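Local structure of A197 (Sulfolobus turreted icosahedral virus, 2C0N) at residues F48-Y54 / R125-E129; R41-D46 / I131-F136. The protein probably acts as a viral glycosyltransferase of the GT-A fold, transferring a sugar from an activated donor to an acceptor. All blocks are in the same frame, centred on the assembly; numbering follows the deposited sequence.

Contact 1 (F48-Y54 / R125-E129); sequences FLEMKDY and REFLE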
ATOM      1  N   PHE A  48       5.886 -18.270  -7.635  1.00 18.21           N
ATOM      2  CA  PHE A  48       4.713 -19.103  -7.337  1.00 17.80           C
ATOM      3  C   PHE A  48       5.025 -20.576  -7.371  1.00 18.69           C
ATOM      4  O   PHE A  48       4.636 -21.314  -6.452  1.00 18.16           O
ATOM      5  CB  PHE A  48       3.581 -18.803  -8.312  1.00 18.30           C
ATOM      6  CG  PHE A  48       2.432 -19.733  -8.169  1.00 15.74           C
ATOM      7  CD1 PHE A  48       1.524 -19.573  -7.140  1.00 16.68           C
ATOM      8  CD2 PHE A  48       2.277 -20.799  -9.035  1.00 15.36           C
ATOM      9  CE1 PHE A  48       0.461 -20.482  -6.983  1.00 18.01           C
ATOM     10  CE2 PHE A  48       1.201 -21.687  -8.895  1.00 15.85           C
ATOM     11  CZ  PHE A  48       0.314 -21.542  -7.872  1.00 15.07           C
ATOM     12  N   LEU A  49       5.712 -21.020  -8.421  1.00 18.85           N
ATOM     13  CA  LEU A  49       5.963 -22.453  -8.603  1.00 19.83           C
ATOM     14  C   LEU A  49       6.778 -23.029  -7.442  1.00 20.14           C
ATOM     15  O   LEU A  49       6.615 -24.187  -7.088  1.00 19.81           O
ATOM     16  CB  LEU A  49       6.639 -22.745  -9.943  1.00 18.99           C
ATOM     17  CG  LEU A  49       5.724 -22.531 -11.161  1.00 20.04           C
ATOM     18  CD1 LEU A  49       6.505 -22.507 -12.449  1.00 21.86           C
ATOM     19  CD2 LEU A  49       4.629 -23.584 -11.220  1.00 19.90           C
ATOM     20  N   GLU A  50       7.660 -22.225  -6.862  1.00 21.46           N
ATOM     21  CA  GLU A  50       8.436 -22.692  -5.703  1.00 23.14           C
ATOM     22  C   GLU A  50       7.627 -22.704  -4.404  1.00 23.22           C
ATOM     23  O   GLU A  50       7.960 -23.457  -3.481  1.00 22.86           O
ATOM     24  CB  GLU A  50       9.723 -21.869  -5.532  1.00 24.01           C
ATOM     25  CG  GLU A  50      10.671 -21.963  -6.730  1.00 26.39           C
ATOM     26  CD  GLU A  50      11.193 -23.368  -6.979  1.00 30.41           C
ATOM     27  OE1 GLU A  50      12.354 -23.669  -6.602  1.00 34.02           O
ATOM     28  OE2 GLU A  50      10.447 -24.193  -7.547  1.00 34.16           O
HETATM   29  N   MSE A  51       6.569 -21.901  -4.333  1.00 22.98           N
HETATM   30  CA  MSE A  51       5.790 -21.765  -3.109  1.00 23.58           C
HETATM   31  C   MSE A  51       4.599 -22.764  -3.055  1.00 22.86           C
HETATM   32  O   MSE A  51       3.441 -22.405  -3.243  1.00 21.80           O
HETATM   33  CB  MSE A  51       5.388 -20.304  -2.938  1.00 24.86           C
HETATM   34  CG  MSE A  51       6.617 -19.376  -2.723  1.00 27.55           C
HETATM   35 SE   MSE A  51       6.277 -17.496  -3.116  1.00 38.75          SE
HETATM   36  CE  MSE A  51       5.314 -17.134  -1.533  1.00 36.20           C
ATOM     37  N   LYS A  52       4.933 -24.020  -2.724  1.00 22.27           N
ATOM     38  CA  LYS A  52       4.041 -25.185  -2.902  1.00 21.67           C
ATOM     39  C   LYS A  52       2.774 -25.179  -2.041  1.00 20.93           C
ATOM     40  O   LYS A  52       1.842 -25.927  -2.305  1.00 19.89           O
ATOM     41  CB  LYS A  52       4.801 -26.495  -2.646  1.00 22.56           C
ATOM     42  CG  LYS A  52       6.132 -26.651  -3.389  1.00 23.53           C
ATOM     43  CD  LYS A  52       6.050 -26.196  -4.840  1.00 27.80           C
ATOM     44  CE  LYS A  52       6.968 -27.023  -5.746  1.00 26.74           C
ATOM     45  NZ  LYS A  52       6.286 -28.315  -6.097  1.00 30.40           N
ATOM     46  N   ASP A  53       2.717 -24.327  -1.028  1.00 20.19           N
ATOM     47  CA  ASP A  53       1.492 -24.209  -0.245  1.00 19.98           C
ATOM     48  C   ASP A  53       0.370 -23.499  -0.966  1.00 19.38           C
ATOM     49  O   ASP A  53      -0.807 -23.598  -0.573  1.00 19.42           O
ATOM     50  CB  ASP A  53       1.816 -23.568   1.084  1.00 20.26           C
ATOM     51  CG  ASP A  53       2.476 -24.544   1.982  1.00 20.71           C
ATOM     52  OD1 ASP A  53       1.871 -25.626   2.116  1.00 23.53           O
ATOM     53  OD2 ASP A  53       3.605 -24.294   2.454  1.00 23.25           O
ATOM     54  N   TYR A  54       0.714 -22.861  -2.069  1.00 18.23           N
ATOM     55  CA  TYR A  54      -0.271 -22.084  -2.800  1.00 17.34           C
ATOM     56  C   TYR A  54      -0.699 -22.875  -4.010  1.00 16.80           C
ATOM     57  O   TYR A  54       0.134 -23.422  -4.707  1.00 15.89           O
ATOM     58  CB  TYR A  54       0.287 -20.700  -3.145  1.00 17.02           C
ATOM     59  CG  TYR A  54       0.585 -19.960  -1.863  1.00 14.83           C
ATOM     60  CD1 TYR A  54       1.830 -20.029  -1.291  1.00 15.29           C
ATOM     61  CD2 TYR A  54      -0.403 -19.254  -1.183  1.00 14.56           C
ATOM     62  CE1 TYR A  54       2.108 -19.390  -0.081  1.00 18.37           C
ATOM     63  CE2 TYR A  54      -0.134 -18.621   0.035  1.00 14.28           C
ATOM     64  CZ  TYR A  54       1.123 -18.684   0.576  1.00 15.75           C
ATOM     65  OH  TYR A  54       1.415 -18.077   1.806  1.00 16.83           O
ATOM     66  N   ARG A 125      -2.316 -24.224 -10.287  1.00 14.87           N
ATOM     67  CA  ARG A 125      -0.983 -24.772 -10.293  1.00 15.93           C
ATOM     68  C   ARG A 125      -0.779 -25.893 -11.306  1.00 16.88           C
ATOM     69  O   ARG A 125       0.237 -25.941 -11.992  1.00 17.26           O
ATOM     70  CB  ARG A 125      -0.659 -25.293  -8.910  1.00 15.62           C
ATOM     71  CG  ARG A 125       0.678 -26.004  -8.835  1.00 17.25           C
ATOM     72  CD  ARG A 125       1.019 -26.309  -7.414  1.00 17.53           C
ATOM     73  NE  ARG A 125       1.400 -25.111  -6.655  1.00 16.02           N
ATOM     74  CZ  ARG A 125       2.590 -24.510  -6.709  1.00 15.80           C
ATOM     75  NH1 ARG A 125       3.538 -24.948  -7.518  1.00 15.55           N
ATOM     76  NH2 ARG A 125       2.831 -23.442  -5.958  1.00 16.50           N
ATOM     77  N   GLU A 126      -1.720 -26.825 -11.346  1.00 16.86           N
ATOM     78  CA  GLU A 126      -1.634 -27.938 -12.272  1.00 18.57           C
ATOM     79  C   GLU A 126      -1.331 -27.491 -13.686  1.00 18.43           C
ATOM     80  O   GLU A 126      -0.529 -28.124 -14.375  1.00 19.68           O
ATOM     81  CB  GLU A 126      -2.922 -28.765 -12.271  1.00 19.09           C
ATOM     82  CG  GLU A 126      -2.760 -30.114 -11.641  1.00 24.11           C
ATOM     83  CD  GLU A 126      -3.668 -31.166 -12.271  1.00 28.11           C
ATOM     84  OE1 GLU A 126      -4.834 -30.822 -12.608  1.00 33.05           O
ATOM     85  OE2 GLU A 126      -3.223 -32.334 -12.443  1.00 33.28           O
ATOM     86  N   PHE A 127      -2.000 -26.439 -14.135  1.00 17.55           N
ATOM     87  CA  PHE A 127      -1.773 -25.917 -15.477  1.00 17.76           C
ATOM     88  C   PHE A 127      -0.380 -25.300 -15.634  1.00 17.95           C
ATOM     89  O   PHE A 127       0.309 -25.533 -16.633  1.00 18.80           O
ATOM     90  CB  PHE A 127      -2.797 -24.844 -15.817  1.00 17.04           C
ATOM     91  CG  PHE A 127      -2.649 -24.318 -17.198  1.00 18.36           C
ATOM     92  CD1 PHE A 127      -2.939 -25.124 -18.270  1.00 17.61           C
ATOM     93  CD2 PHE A 127      -2.204 -23.016 -17.434  1.00 18.70           C
ATOM     94  CE1 PHE A 127      -2.830 -24.653 -19.561  1.00 19.94           C
ATOM     95  CE2 PHE A 127      -2.078 -22.556 -18.745  1.00 18.62           C
ATOM     96  CZ  PHE A 127      -2.380 -23.381 -19.792  1.00 18.41           C
ATOM     97  N   LEU A 128      -0.009 -24.469 -14.660  1.00 18.15           N
ATOM     98  CA  LEU A 128       1.264 -23.752 -14.692  1.00 18.46           C
ATOM     99  C   LEU A 128       2.465 -24.682 -14.554  1.00 19.14           C
ATOM    100  O   LEU A 128       3.527 -24.420 -15.100  1.00 18.26           O
ATOM    101  CB  LEU A 128       1.287 -22.696 -13.597  1.00 18.58           C
ATOM    102  CG  LEU A 128       0.375 -21.502 -13.850  1.00 17.67           C
ATOM    103  CD1 LEU A 128       0.334 -20.603 -12.638  1.00 19.04           C
ATOM    104  CD2 LEU A 128       0.803 -20.712 -15.066  1.00 18.71           C
ATOM    105  N   GLU A 129       2.283 -25.807 -13.880  1.00 19.81           N
ATOM    106  CA  GLU A 129       3.386 -26.764 -13.750  1.00 21.59           C
ATOM    107  C   GLU A 129       3.645 -27.542 -15.021  1.00 22.36           C
ATOM    108  O   GLU A 129       4.658 -28.243 -15.132  1.00 23.08           O
ATOM    109  CB  GLU A 129       3.102 -27.713 -12.584  1.00 21.92           C
ATOM    110  CG  GLU A 129       3.295 -26.982 -11.284  1.00 22.66           C
ATOM    111  CD  GLU A 129       3.242 -27.872 -10.086  1.00 22.89           C
ATOM    112  OE1 GLU A 129       2.631 -28.953 -10.186  1.00 20.43           O
ATOM    113  OE2 GLU A 129       3.809 -27.456  -9.057  1.00 20.66           O
TER

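Contact 2 (R41-D46 / I131-F136); sequences REIALD and IKRPAF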
ATOM      1  N   ARG A  41       5.409 -10.609 -14.678  1.00 15.67           N
ATOM      2  CA  ARG A  41       4.585 -11.816 -14.665  1.00 14.89           C
ATOM      3  C   ARG A  41       5.417 -13.090 -14.695  1.00 14.32           C
ATOM      4  O   ARG A  41       5.072 -14.082 -14.070  1.00 13.89           O
ATOM      5  CB  ARG A  41       3.572 -11.820 -15.806  1.00 15.56           C
ATOM      6  CG  ARG A  41       2.646 -10.662 -15.787  1.00 17.38           C
ATOM      7  CD  ARG A  41       1.444 -10.915 -16.625  1.00 17.46           C
ATOM      8  NE  ARG A  41       0.666  -9.704 -16.861  1.00 17.46           N
ATOM      9  CZ  ARG A  41      -0.134  -9.143 -15.972  1.00 17.65           C
ATOM     10  NH1 ARG A  41      -0.244  -9.653 -14.760  1.00 21.62           N
ATOM     11  NH2 ARG A  41      -0.814  -8.044 -16.280  1.00 17.48           N
ATOM     12  N   GLU A  42       6.536 -13.073 -15.392  1.00 13.97           N
ATOM     13  CA  GLU A  42       7.420 -14.229 -15.365  1.00 14.89           C
ATOM     14  C   GLU A  42       8.054 -14.442 -13.997  1.00 14.76           C
ATOM     15  O   GLU A  42       8.203 -15.555 -13.554  1.00 15.53           O
ATOM     16  CB  GLU A  42       8.515 -14.085 -16.408  1.00 14.77           C
ATOM     17  CG  GLU A  42       9.173 -15.397 -16.777  1.00 18.26           C
ATOM     18  CD  GLU A  42       8.261 -16.262 -17.574  1.00 20.66           C
ATOM     19  OE1 GLU A  42       7.778 -15.805 -18.616  1.00 23.37           O
ATOM     20  OE2 GLU A  42       7.971 -17.379 -17.130  1.00 24.92           O
ATOM     21  N   ILE A  43       8.510 -13.369 -13.360  1.00 16.07           N
ATOM     22  CA  ILE A  43       9.025 -13.437 -11.998  1.00 15.86           C
ATOM     23  C   ILE A  43       7.966 -14.032 -11.083  1.00 15.78           C
ATOM     24  O   ILE A  43       8.254 -14.920 -10.279  1.00 15.21           O
ATOM     25  CB  ILE A  43       9.410 -12.027 -11.509  1.00 16.43           C
ATOM     26  CG1 ILE A  43      10.680 -11.564 -12.213  1.00 16.90           C
ATOM     27  CG2 ILE A  43       9.607 -11.974  -9.966  1.00 17.47           C
ATOM     28  CD1 ILE A  43      10.954 -10.113 -12.065  1.00 18.02           C
ATOM     29  N   ALA A  44       6.731 -13.550 -11.216  1.00 15.87           N
ATOM     30  CA  ALA A  44       5.598 -14.068 -10.416  1.00 15.92           C
ATOM     31  C   ALA A  44       5.460 -15.581 -10.568  1.00 16.41           C
ATOM     32  O   ALA A  44       5.408 -16.276  -9.566  1.00 16.75           O
ATOM     33  CB  ALA A  44       4.323 -13.412 -10.810  1.00 15.58           C
ATOM     34  N   LEU A  45       5.389 -16.070 -11.814  1.00 16.72           N
ATOM     35  CA  LEU A  45       5.358 -17.522 -12.104  1.00 17.04           C
ATOM     36  C   LEU A  45       6.508 -18.302 -11.449  1.00 17.11           C
ATOM     37  O   LEU A  45       6.300 -19.326 -10.826  1.00 18.44           O
ATOM     38  CB  LEU A  45       5.376 -17.769 -13.608  1.00 16.96           C
ATOM     39  CG  LEU A  45       5.254 -19.220 -14.073  1.00 17.86           C
ATOM     40  CD1 LEU A  45       4.024 -19.913 -13.458  1.00 17.22           C
ATOM     41  CD2 LEU A  45       5.225 -19.314 -15.602  1.00 18.69           C
ATOM     42  N   ASP A  46       7.726 -17.802 -11.578  1.00 17.20           N
ATOM     43  CA  ASP A  46       8.875 -18.428 -10.923  1.00 18.66           C
ATOM     44  C   ASP A  46       8.754 -18.528  -9.405  1.00 18.34           C
ATOM     45  O   ASP A  46       9.103 -19.550  -8.814  1.00 18.57           O
ATOM     46  CB  ASP A  46      10.135 -17.654 -11.245  1.00 18.67           C
ATOM     47  CG  ASP A  46      10.597 -17.865 -12.654  1.00 22.23           C
ATOM     48  OD1 ASP A  46      10.108 -18.791 -13.318  1.00 24.89           O
ATOM     49  OD2 ASP A  46      11.472 -17.080 -13.092  1.00 30.13           O
ATOM     50  N   ILE A 131       3.147 -25.993 -18.252  1.00 26.44           N
ATOM     51  CA  ILE A 131       3.318 -25.135 -19.425  1.00 26.80           C
ATOM     52  C   ILE A 131       4.800 -24.975 -19.722  1.00 26.70           C
ATOM     53  O   ILE A 131       5.655 -25.152 -18.852  1.00 26.38           O
ATOM     54  CB  ILE A 131       2.637 -23.765 -19.317  1.00 27.26           C
ATOM     55  CG1 ILE A 131       3.162 -23.000 -18.118  1.00 28.89           C
ATOM     56  CG2 ILE A 131       1.078 -23.944 -19.328  1.00 27.85           C
ATOM     57  CD1 ILE A 131       2.499 -21.656 -17.906  1.00 31.61           C
ATOM     58  N   LYS A 132       5.088 -24.659 -20.966  1.00 26.44           N
ATOM     59  CA  LYS A 132       6.466 -24.391 -21.337  1.00 26.75           C
ATOM     60  C   LYS A 132       6.838 -23.044 -20.723  1.00 27.04           C
ATOM     61  O   LYS A 132       6.019 -22.099 -20.741  1.00 25.66           O
ATOM     62  CB  LYS A 132       6.632 -24.503 -22.855  1.00 26.77           C
ATOM     63  CG  LYS A 132       6.682 -25.976 -23.296  1.00 26.56           C
ATOM     64  CD  LYS A 132       7.261 -26.187 -24.671  1.00 26.91           C
ATOM     65  CE  LYS A 132       7.607 -27.658 -24.910  1.00 27.15           C
ATOM     66  NZ  LYS A 132       8.513 -27.856 -26.072  1.00 25.92           N
ATOM     67  N   ARG A 133       8.030 -23.011 -20.090  1.00 27.32           N
ATOM     68  CA  ARG A 133       8.600 -21.811 -19.465  1.00 27.80           C
ATOM     69  C   ARG A 133       9.844 -21.352 -20.207  1.00 27.54           C
ATOM     70  O   ARG A 133      10.683 -22.189 -20.590  1.00 28.40           O
ATOM     71  CB  ARG A 133       8.966 -22.063 -17.996  1.00 28.29           C
ATOM     72  CG  ARG A 133       7.860 -21.729 -16.995  1.00 29.53           C
ATOM     73  CD  ARG A 133       8.444 -21.346 -15.601  1.00 30.97           C
ATOM     74  NE  ARG A 133       8.768 -22.526 -14.801  1.00 34.33           N
ATOM     75  CZ  ARG A 133       9.576 -22.556 -13.734  1.00 34.74           C
ATOM     76  NH1 ARG A 133      10.171 -21.458 -13.272  1.00 35.03           N
ATOM     77  NH2 ARG A 133       9.785 -23.716 -13.118  1.00 34.79           N
ATOM     78  N   PRO A 134      10.008 -20.026 -20.390  1.00 27.56           N
ATOM     79  CA  PRO A 134       9.206 -18.923 -19.819  1.00 27.54           C
ATOM     80  C   PRO A 134       7.850 -18.711 -20.551  1.00 27.38           C
ATOM     81  O   PRO A 134       7.763 -18.947 -21.766  1.00 27.85           O
ATOM     82  CB  PRO A 134      10.133 -17.699 -19.959  1.00 27.31           C
ATOM     83  CG  PRO A 134      11.309 -18.144 -20.814  1.00 27.80           C
ATOM     84  CD  PRO A 134      11.041 -19.523 -21.309  1.00 27.72           C
ATOM     85  N   ALA A 135       6.837 -18.246 -19.809  1.00 26.31           N
ATOM     86  CA  ALA A 135       5.408 -18.309 -20.171  1.00 24.97           C
ATOM     87  C   ALA A 135       4.754 -17.014 -20.694  1.00 24.53           C
ATOM     88  O   ALA A 135       3.708 -17.051 -21.351  1.00 21.76           O
ATOM     89  CB  ALA A 135       4.620 -18.767 -18.938  1.00 25.29           C
ATOM     90  N   PHE A 136       5.322 -15.869 -20.331  1.00 24.93           N
ATOM     91  CA  PHE A 136       4.761 -14.569 -20.713  1.00 25.47           C
ATOM     92  C   PHE A 136       5.729 -13.818 -21.595  1.00 26.26           C
ATOM     93  O   PHE A 136       6.890 -13.623 -21.243  1.00 28.14           O
ATOM     94  CB  PHE A 136       4.438 -13.722 -19.476  1.00 25.15           C
ATOM     95  CG  PHE A 136       3.501 -14.381 -18.550  1.00 23.70           C
ATOM     96  CD1 PHE A 136       3.966 -15.065 -17.450  1.00 22.96           C
ATOM     97  CD2 PHE A 136       2.134 -14.366 -18.803  1.00 23.35           C
ATOM     98  CE1 PHE A 136       3.084 -15.688 -16.602  1.00 21.79           C
ATOM     99  CE2 PHE A 136       1.257 -15.026 -17.969  1.00 23.74           C
ATOM    100  CZ  PHE A 136       1.734 -15.681 -16.875  1.00 23.32           C
TER
HETATM  101  O   HOH W   1      10.207 -21.599 -10.150  1.00 31.13           O

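Contact 1 (F48-Y54 / R125-E129)
The C-terminal end of helix 37-50 and the turns that follow it face the short helix beginning at Arg125, with the closest CA atoms, those of Leu49 and Glu129, 7.2 Å apart. In this GT-A fold, residues 48-54 lead from the helix into the central strand 56-60, by way of an inverse gamma turn centred on Met51 and a type I beta turn from Met51 to Tyr54. Arg125, directly after strand 120-124, reaches into the hollow of this connection, where it bonds to carbonyls at the end of the helix. Its NH2 donates to Phe48 O (2.8 Å) and its NH1 to Leu49 O (3.2 Å), while Arg125 NE (2.9 Å) and NH2 (3.0 Å) both bind Tyr54 O. The guanidinium also lies flat on the Phe48 ring, centres 4.3 Å apart and planes at 15°, an off-centre cation-pi stack; Lys52 CA covers its opposite face. Beneath this polar cluster, Leu128 packs against Phe48 and Leu49, and both Phe48 and Leu128 touch Leu57 of strand 56-60. At the exposed margin, Glu129 OE2 takes a hydrogen bond from Arg125 NH1 (3.0 Å) within a salt bridge, and forms a long salt bridge with Lys52 NZ at 4.0 Å.

Contact 2 (R41-D46 / I131-F136)
Phe136 lays one face of its ring over the aliphatic start of Arg41, whose CB sits 3.9 Å from the ring centroid in a CH-pi contact; Leu45 CB meets the ring edge, 4.3 Å from Phe136 CE1. The charged end of Arg41 leads away to salt bridges with Glu150 and Asp61. One turn along the helix from Arg41, Leu45 packs its CD2 3.4 Å from Ala135 CB and 4.3 Å from Ile131 CD1. Residues 131-136, without regular secondary structure, run alongside helix 37-50 of the GT-A fold in roughly the opposite direction, on the way from helix 125-128 to helix 150-158. A cis peptide bond precedes Pro134, and just beyond it two successive backbone amides converge on one carboxylate: Phe136 N donates to Glu42 OE1 (3.0 Å) and Ala135 N to Glu42 OE2 (3.0 Å), and Ala135 N also makes a weak, bent bond to Glu42 OE1 (2.9 Å, 127°). Arg133 NH1 forms a salt bridge with Asp46 OD1 at 2.7 Å, and a water that donates to Asp46 O at 2.7 Å accepts a weak bond from Arg133 NH1 at 3.1 Å.

Both contacts hold helix 37-50, contact 1 at its C-terminal end and contact 2 one to two turns earlier, and their centres lie 11 Å apart. Contact 1 is the more buried, yet an arginine side chain dominates it by satisfying main-chain carbonyls. Contact 2, only partly buried, reverses the polarity: carboxylates of the helix receive main-chain amides and an arginine from an extended loop. The two patches join through packing of Leu128 CD2 on Leu45 CD1 (3.7 Å) and of Leu49 CD1 on Arg133 NE (3.3 Å), so helix 125-128 and the loop after it pack along the C-terminal half of helix 37-50.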